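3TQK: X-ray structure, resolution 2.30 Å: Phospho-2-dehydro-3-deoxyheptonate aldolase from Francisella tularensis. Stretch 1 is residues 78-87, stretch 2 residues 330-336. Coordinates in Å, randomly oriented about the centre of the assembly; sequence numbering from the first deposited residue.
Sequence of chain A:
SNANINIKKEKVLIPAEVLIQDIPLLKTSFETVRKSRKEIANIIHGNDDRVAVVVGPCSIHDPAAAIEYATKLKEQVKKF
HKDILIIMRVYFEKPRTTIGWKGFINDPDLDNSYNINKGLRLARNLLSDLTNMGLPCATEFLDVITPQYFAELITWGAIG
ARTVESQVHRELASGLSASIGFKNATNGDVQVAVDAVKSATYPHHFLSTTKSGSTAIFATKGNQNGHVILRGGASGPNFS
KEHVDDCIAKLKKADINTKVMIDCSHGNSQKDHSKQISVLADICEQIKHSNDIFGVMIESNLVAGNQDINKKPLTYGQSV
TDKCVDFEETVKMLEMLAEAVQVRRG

Stretch 1, residues 78-87: KKFHKDILII
Stretch 2, residues 330-336: TVKMLEM

This is a small, mainly apolar contact in which the end of one helix and the strand that follows it pack against a second helix, centred on Leu334 and fringed by a single water bridge between charged side chains. About 279 Å² is buried, counting both sides, and the partners lie at least 248 residues apart in one chain.

Stretch 1 enters as the continuation of a helix, turns through a short loop and leaves as a strand from Ile84 to Ile87. Phe80 has phi/psi -120/-1, and its carbonyl O accepts the N of Asp83 at 2.9 Å and, weakly, the N of Ile84 at 2.8 Å. His81 (chi1 p) adds a side-chain bond, ND1 to the O of Lys78 at 3.2 Å. The strand then adopts extended angles, -141/137 at Ile84 and -92/126 at Ile86, and the alternation of an extended chain points the CA-to-CB bonds of Ile84 and Ile86 toward the other stretch while Leu85 and Ile87 are out of its reach.

Stretch 2 is helical throughout, with phi/psi near -60/-42 and i to i+4 bonds from Leu334 N to Thr330 O (3.0 Å), Glu335 N to Val331 O (2.9 Å) and Met336 N to Lys332 O (2.9 Å). Positions 333 and 336 are selenomethionine, and neither touches stretch 1. The closest CA atoms across the contact are those of Phe80 and Leu334, 7.6 Å apart, a gap filled by side chains; no direct hydrogen bond crosses it.

Leu334 (chi1 m, chi2 t) points toward stretch 1 and gives up the largest area, 90 Å². Leu334 CB lies over one face of the Phe80 ring, 3.9 Å from the centroid and 19° off the normal, a CH-pi contact in which an aliphatic carbon meets the pi cloud; the nearest ring atom, CE2, is 3.7 Å from Leu334 CB. Phe80 holds this pose with chi1 m and chi2 -66°, and its flat, buried ring also lies along the helix backbone, with CE1 3.9 Å from Glu335 N. Leu334 CD2 is 4.1 Å from Ile84 CD1, and Ile86 CD1 lies almost equally near Leu334 CD1 (4.2 Å) and Leu334 CD2 (4.3 Å). Both isoleucines use chi1 m and chi2 t; CD1 of Ile84 also comes within 3.6 Å of Leu334 O. A leucine suits this place: its CB covers the Phe80 ring while its methyl end packs among the strand isoleucines.

At the exposed margin, polarity returns. Lys79 (m, t, p, t) brings NZ within 4.2 Å of Val331 CG1, whose residue has chi1 t and a CA-to-CB bond pointing sideways. Lys79 NZ donates to a water at 2.9 Å, and that water donates to Glu335 OE2 at 2.7 Å. Although Glu335 starts away from stretch 1, its long side chain (chi1 m, chi2 t, chi3 17°) reaches the bridge, and its CG passes 4.1 Å from Phe80 CZ.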

ATOM      1  N   LYS A  78     -30.996  -7.649 -19.809  1.00 39.38           N
ATOM      2  CA  LYS A  78     -32.006  -8.662 -20.140  1.00 41.22           C
ATOM      3  C   LYS A  78     -31.673  -9.530 -21.358  1.00 42.06           C
ATOM      4  O   LYS A  78     -32.174 -10.648 -21.464  1.00 42.99           O
ATOM      5  CB  LYS A  78     -33.403  -8.044 -20.325  1.00 43.30           C
ATOM      6  CG  LYS A  78     -33.569  -7.109 -21.527  1.00 46.66           C
ATOM      7  CD  LYS A  78     -35.064  -6.884 -21.857  1.00 50.84           C
ATOM      8  CE  LYS A  78     -35.393  -5.396 -22.026  1.00 52.80           C
ATOM      9  NZ  LYS A  78     -35.121  -4.637 -20.760  1.00 51.67           N
ATOM     10  N   LYS A  79     -30.858  -9.019 -22.279  1.00 42.38           N
ATOM     11  CA  LYS A  79     -30.409  -9.814 -23.425  1.00 43.12           C
ATOM     12  C   LYS A  79     -29.450 -10.935 -22.994  1.00 41.07           C
ATOM     13  O   LYS A  79     -29.460 -12.014 -23.583  1.00 41.87           O
ATOM     14  CB  LYS A  79     -29.732  -8.926 -24.492  1.00 44.45           C
ATOM     15  CG  LYS A  79     -30.712  -8.250 -25.486  1.00 48.54           C
ATOM     16  CD  LYS A  79     -30.116  -6.993 -26.160  1.00 50.93           C
ATOM     17  CE  LYS A  79     -28.963  -7.329 -27.117  1.00 52.38           C
ATOM     18  NZ  LYS A  79     -28.263  -6.098 -27.619  1.00 52.83           N
ATOM     19  N   PHE A  80     -28.654 -10.687 -21.956  1.00 38.27           N
ATOM     20  CA  PHE A  80     -27.485 -11.516 -21.660  1.00 36.75           C
ATOM     21  C   PHE A  80     -27.478 -12.216 -20.304  1.00 34.73           C
ATOM     22  O   PHE A  80     -26.545 -12.959 -20.012  1.00 33.51           O
ATOM     23  CB  PHE A  80     -26.222 -10.654 -21.748  1.00 36.00           C
ATOM     24  CG  PHE A  80     -25.955 -10.115 -23.114  1.00 37.34           C
ATOM     25  CD1 PHE A  80     -25.643 -10.971 -24.158  1.00 38.62           C
ATOM     26  CD2 PHE A  80     -26.004  -8.749 -23.358  1.00 37.64           C
ATOM     27  CE1 PHE A  80     -25.401 -10.481 -25.425  1.00 40.86           C
ATOM     28  CE2 PHE A  80     -25.754  -8.250 -24.614  1.00 38.97           C
ATOM     29  CZ  PHE A  80     -25.449  -9.114 -25.656  1.00 41.50           C
ATOM     30  N   HIS A  81     -28.508 -11.996 -19.496  1.00 34.33           N
ATOM     31  CA  HIS A  81     -28.453 -12.324 -18.068  1.00 33.17           C
ATOM     32  C   HIS A  81     -28.424 -13.835 -17.755  1.00 32.79           C
ATOM     33  O   HIS A  81     -28.028 -14.234 -16.655  1.00 30.82           O
ATOM     34  CB  HIS A  81     -29.616 -11.656 -17.324  1.00 33.41           C
ATOM     35  CG  HIS A  81     -30.927 -12.332 -17.545  1.00 36.22           C
ATOM     36  ND1 HIS A  81     -31.749 -12.031 -18.611  1.00 40.77           N
ATOM     37  CD2 HIS A  81     -31.551 -13.314 -16.853  1.00 38.29           C
ATOM     38  CE1 HIS A  81     -32.828 -12.793 -18.559  1.00 41.86           C
ATOM     39  NE2 HIS A  81     -32.735 -13.577 -17.500  1.00 40.83           N
ATOM     40  N   LYS A  82     -28.858 -14.662 -18.701  1.00 33.94           N
ATOM     41  CA  LYS A  82     -28.746 -16.111 -18.542  1.00 34.32           C
ATOM     42  C   LYS A  82     -27.291 -16.585 -18.667  1.00 33.42           C
ATOM     43  O   LYS A  82     -26.938 -17.646 -18.139  1.00 32.56           O
ATOM     44  CB  LYS A  82     -29.618 -16.852 -19.560  1.00 36.03           C
ATOM     45  CG  LYS A  82     -31.108 -16.557 -19.406  1.00 38.79           C
ATOM     46  CD  LYS A  82     -31.955 -17.356 -20.393  1.00 43.06           C
ATOM     47  CE  LYS A  82     -33.082 -16.512 -20.992  1.00 45.85           C
ATOM     48  NZ  LYS A  82     -33.860 -17.267 -22.038  1.00 48.90           N
ATOM     49  N   ASP A  83     -26.464 -15.784 -19.350  1.00 32.93           N
ATOM     50  CA  ASP A  83     -25.077 -16.138 -19.671  1.00 32.35           C
ATOM     51  C   ASP A  83     -24.023 -15.310 -18.951  1.00 30.71           C
ATOM     52  O   ASP A  83     -22.908 -15.769 -18.752  1.00 30.04           O
ATOM     53  CB  ASP A  83     -24.868 -15.993 -21.177  1.00 33.59           C
ATOM     54  CG  ASP A  83     -25.780 -16.894 -21.965  1.00 35.23           C
ATOM     55  OD1 ASP A  83     -25.929 -18.053 -21.534  1.00 36.70           O
ATOM     56  OD2 ASP A  83     -26.341 -16.463 -22.998  1.00 34.71           O
ATOM     57  N   ILE A  84     -24.391 -14.105 -18.543  1.00 30.54           N
ATOM     58  CA  ILE A  84     -23.438 -13.096 -18.101  1.00 29.78           C
ATOM     59  C   ILE A  84     -24.001 -12.326 -16.917  1.00 28.00           C
ATOM     60  O   ILE A  84     -25.171 -11.968 -16.927  1.00 28.19           O
ATOM     61  CB  ILE A  84     -23.208 -12.101 -19.259  1.00 31.30           C
ATOM     62  CG1 ILE A  84     -22.118 -12.594 -20.194  1.00 33.10           C
ATOM     63  CG2 ILE A  84     -22.803 -10.751 -18.766  1.00 31.93           C
ATOM     64  CD1 ILE A  84     -22.001 -11.683 -21.421  1.00 36.11           C
ATOM     65  N   LEU A  85     -23.174 -12.071 -15.907  1.00 26.24           N
ATOM     66  CA  LEU A  85     -23.531 -11.128 -14.847  1.00 24.92           C
ATOM     67  C   LEU A  85     -22.789  -9.821 -15.121  1.00 24.91           C
ATOM     68  O   LEU A  85     -21.557  -9.785 -15.064  1.00 24.61           O
ATOM     69  CB  LEU A  85     -23.166 -11.666 -13.466  1.00 23.37           C
ATOM     70  CG  LEU A  85     -23.497 -10.749 -12.278  1.00 22.14           C
ATOM     71  CD1 LEU A  85     -25.006 -10.476 -12.172  1.00 22.40           C
ATOM     72  CD2 LEU A  85     -22.968 -11.328 -10.966  1.00 19.49           C
ATOM     73  N   ILE A  86     -23.542  -8.768 -15.446  1.00 25.54           N
ATOM     74  CA  ILE A  86     -22.978  -7.463 -15.759  1.00 25.37           C
ATOM     75  C   ILE A  86     -22.913  -6.642 -14.494  1.00 24.61           C
ATOM     76  O   ILE A  86     -23.915  -6.502 -13.781  1.00 24.63           O
ATOM     77  CB  ILE A  86     -23.799  -6.703 -16.825  1.00 26.71           C
ATOM     78  CG1 ILE A  86     -23.651  -7.385 -18.188  1.00 27.41           C
ATOM     79  CG2 ILE A  86     -23.319  -5.265 -16.938  1.00 25.50           C
ATOM     80  CD1 ILE A  86     -24.663  -6.965 -19.202  1.00 26.03           C
ATOM     81  N   ILE A  87     -21.714  -6.141 -14.205  1.00 23.81           N
ATOM     82  CA  ILE A  87     -21.470  -5.275 -13.062  1.00 22.55           C
ATOM     83  C   ILE A  87     -20.834  -4.008 -13.589  1.00 22.88           C
ATOM     84  O   ILE A  87     -19.834  -4.067 -14.296  1.00 22.86           O
ATOM     85  CB  ILE A  87     -20.504  -5.911 -12.052  1.00 21.26           C
ATOM     86  CG1 ILE A  87     -21.075  -7.235 -11.532  1.00 20.47           C
ATOM     87  CG2 ILE A  87     -20.246  -4.929 -10.890  1.00 19.75           C
ATOM     88  CD1 ILE A  87     -20.154  -7.953 -10.585  1.00 18.09           C
ATOM     89  N   THR A 330     -18.594  -2.568 -27.103  1.00 44.23           N
ATOM     90  CA  THR A 330     -18.904  -3.278 -25.867  1.00 42.16           C
ATOM     91  C   THR A 330     -20.027  -4.308 -26.041  1.00 42.07           C
ATOM     92  O   THR A 330     -19.946  -5.401 -25.479  1.00 41.20           O
ATOM     93  CB  THR A 330     -19.273  -2.306 -24.720  1.00 40.74           C
ATOM     94  OG1 THR A 330     -18.253  -1.311 -24.593  1.00 41.63           O
ATOM     95  CG2 THR A 330     -19.411  -3.054 -23.404  1.00 38.06           C
ATOM     96  N   VAL A 331     -21.061  -3.965 -26.809  1.00 43.32           N
ATOM     97  CA  VAL A 331     -22.144  -4.906 -27.098  1.00 43.43           C
ATOM     98  C   VAL A 331     -21.607  -6.129 -27.852  1.00 44.20           C
ATOM     99  O   VAL A 331     -21.998  -7.256 -27.561  1.00 43.55           O
ATOM    100  CB  VAL A 331     -23.290  -4.248 -27.908  1.00 45.35           C
ATOM    101  CG1 VAL A 331     -24.255  -5.300 -28.433  1.00 45.42           C
ATOM    102  CG2 VAL A 331     -24.028  -3.226 -27.053  1.00 44.38           C
ATOM    103  N   LYS A 332     -20.697  -5.913 -28.797  1.00 45.68           N
ATOM    104  CA  LYS A 332     -20.092  -7.033 -29.523  1.00 46.83           C
ATOM    105  C   LYS A 332     -19.336  -7.955 -28.577  1.00 44.30           C
ATOM    106  O   LYS A 332     -19.348  -9.173 -28.735  1.00 44.04           O
ATOM    107  CB  LYS A 332     -19.132  -6.556 -30.624  1.00 49.04           C
ATOM    108  CG  LYS A 332     -19.761  -6.496 -32.007  1.00 54.21           C
ATOM    109  CD  LYS A 332     -20.329  -5.108 -32.336  1.00 57.30           C
ATOM    110  CE  LYS A 332     -19.336  -4.252 -33.141  1.00 60.01           C
ATOM    111  NZ  LYS A 332     -19.453  -4.492 -34.611  1.00 62.60           N
HETATM  112  N   MSE A 333     -18.660  -7.352 -27.613  1.00 42.29           N
HETATM  113  CA  MSE A 333     -17.883  -8.102 -26.653  1.00 40.47           C
HETATM  114  C   MSE A 333     -18.804  -8.934 -25.751  1.00 38.39           C
HETATM  115  O   MSE A 333     -18.489 -10.076 -25.444  1.00 37.20           O
HETATM  116  CB  MSE A 333     -16.989  -7.153 -25.853  1.00 39.41           C
HETATM  117  CG  MSE A 333     -15.916  -6.514 -26.725  1.00 42.34           C
HETATM  118 SE   MSE A 333     -14.954  -5.056 -25.897  1.00 44.65          SE
HETATM  119  CE  MSE A 333     -13.611  -6.122 -24.953  1.00 40.75           C
ATOM    120  N   LEU A 334     -19.949  -8.377 -25.366  1.00 37.74           N
ATOM    121  CA  LEU A 334     -20.937  -9.133 -24.598  1.00 36.70           C
ATOM    122  C   LEU A 334     -21.467 -10.309 -25.434  1.00 38.10           C
ATOM    123  O   LEU A 334     -21.565 -11.433 -24.938  1.00 36.84           O
ATOM    124  CB  LEU A 334     -22.077  -8.231 -24.120  1.00 36.25           C
ATOM    125  CG  LEU A 334     -21.721  -7.113 -23.124  1.00 34.69           C
ATOM    126  CD1 LEU A 334     -22.891  -6.157 -22.959  1.00 33.98           C
ATOM    127  CD2 LEU A 334     -21.294  -7.658 -21.762  1.00 31.78           C
ATOM    128  N   GLU A 335     -21.773 -10.055 -26.706  1.00 40.55           N
ATOM    129  CA  GLU A 335     -22.187 -11.121 -27.621  1.00 42.33           C
ATOM    130  C   GLU A 335     -21.152 -12.248 -27.619  1.00 41.89           C
ATOM    131  O   GLU A 335     -21.503 -13.420 -27.494  1.00 41.63           O
ATOM    132  CB  GLU A 335     -22.386 -10.592 -29.052  1.00 45.04           C
ATOM    133  CG  GLU A 335     -23.626  -9.705 -29.252  1.00 47.37           C
ATOM    134  CD  GLU A 335     -23.643  -8.985 -30.608  1.00 52.00           C
ATOM    135  OE1 GLU A 335     -22.894  -9.393 -31.528  1.00 55.05           O
ATOM    136  OE2 GLU A 335     -24.411  -8.003 -30.760  1.00 54.12           O
HETATM  137  N   MSE A 336     -19.879 -11.883 -27.748  1.00 41.85           N
HETATM  138  CA  MSE A 336     -18.802 -12.866 -27.767  1.00 41.75           C
HETATM  139  C   MSE A 336     -18.751 -13.686 -26.485  1.00 39.54           C
HETATM  140  O   MSE A 336     -18.544 -14.895 -26.539  1.00 39.50           O
HETATM  141  CB  MSE A 336     -17.452 -12.187 -27.965  1.00 42.20           C
HETATM  142  CG  MSE A 336     -17.227 -11.652 -29.358  1.00 45.64           C
HETATM  143 SE   MSE A 336     -15.765 -10.373 -29.352  1.00 46.89          SE
HETATM  144  CE  MSE A 336     -14.284 -11.619 -29.085  1.00 44.26           C
TER
HETATM  145  O   HOH W   1     -26.644  -7.942 -29.238  1.00 16.62           O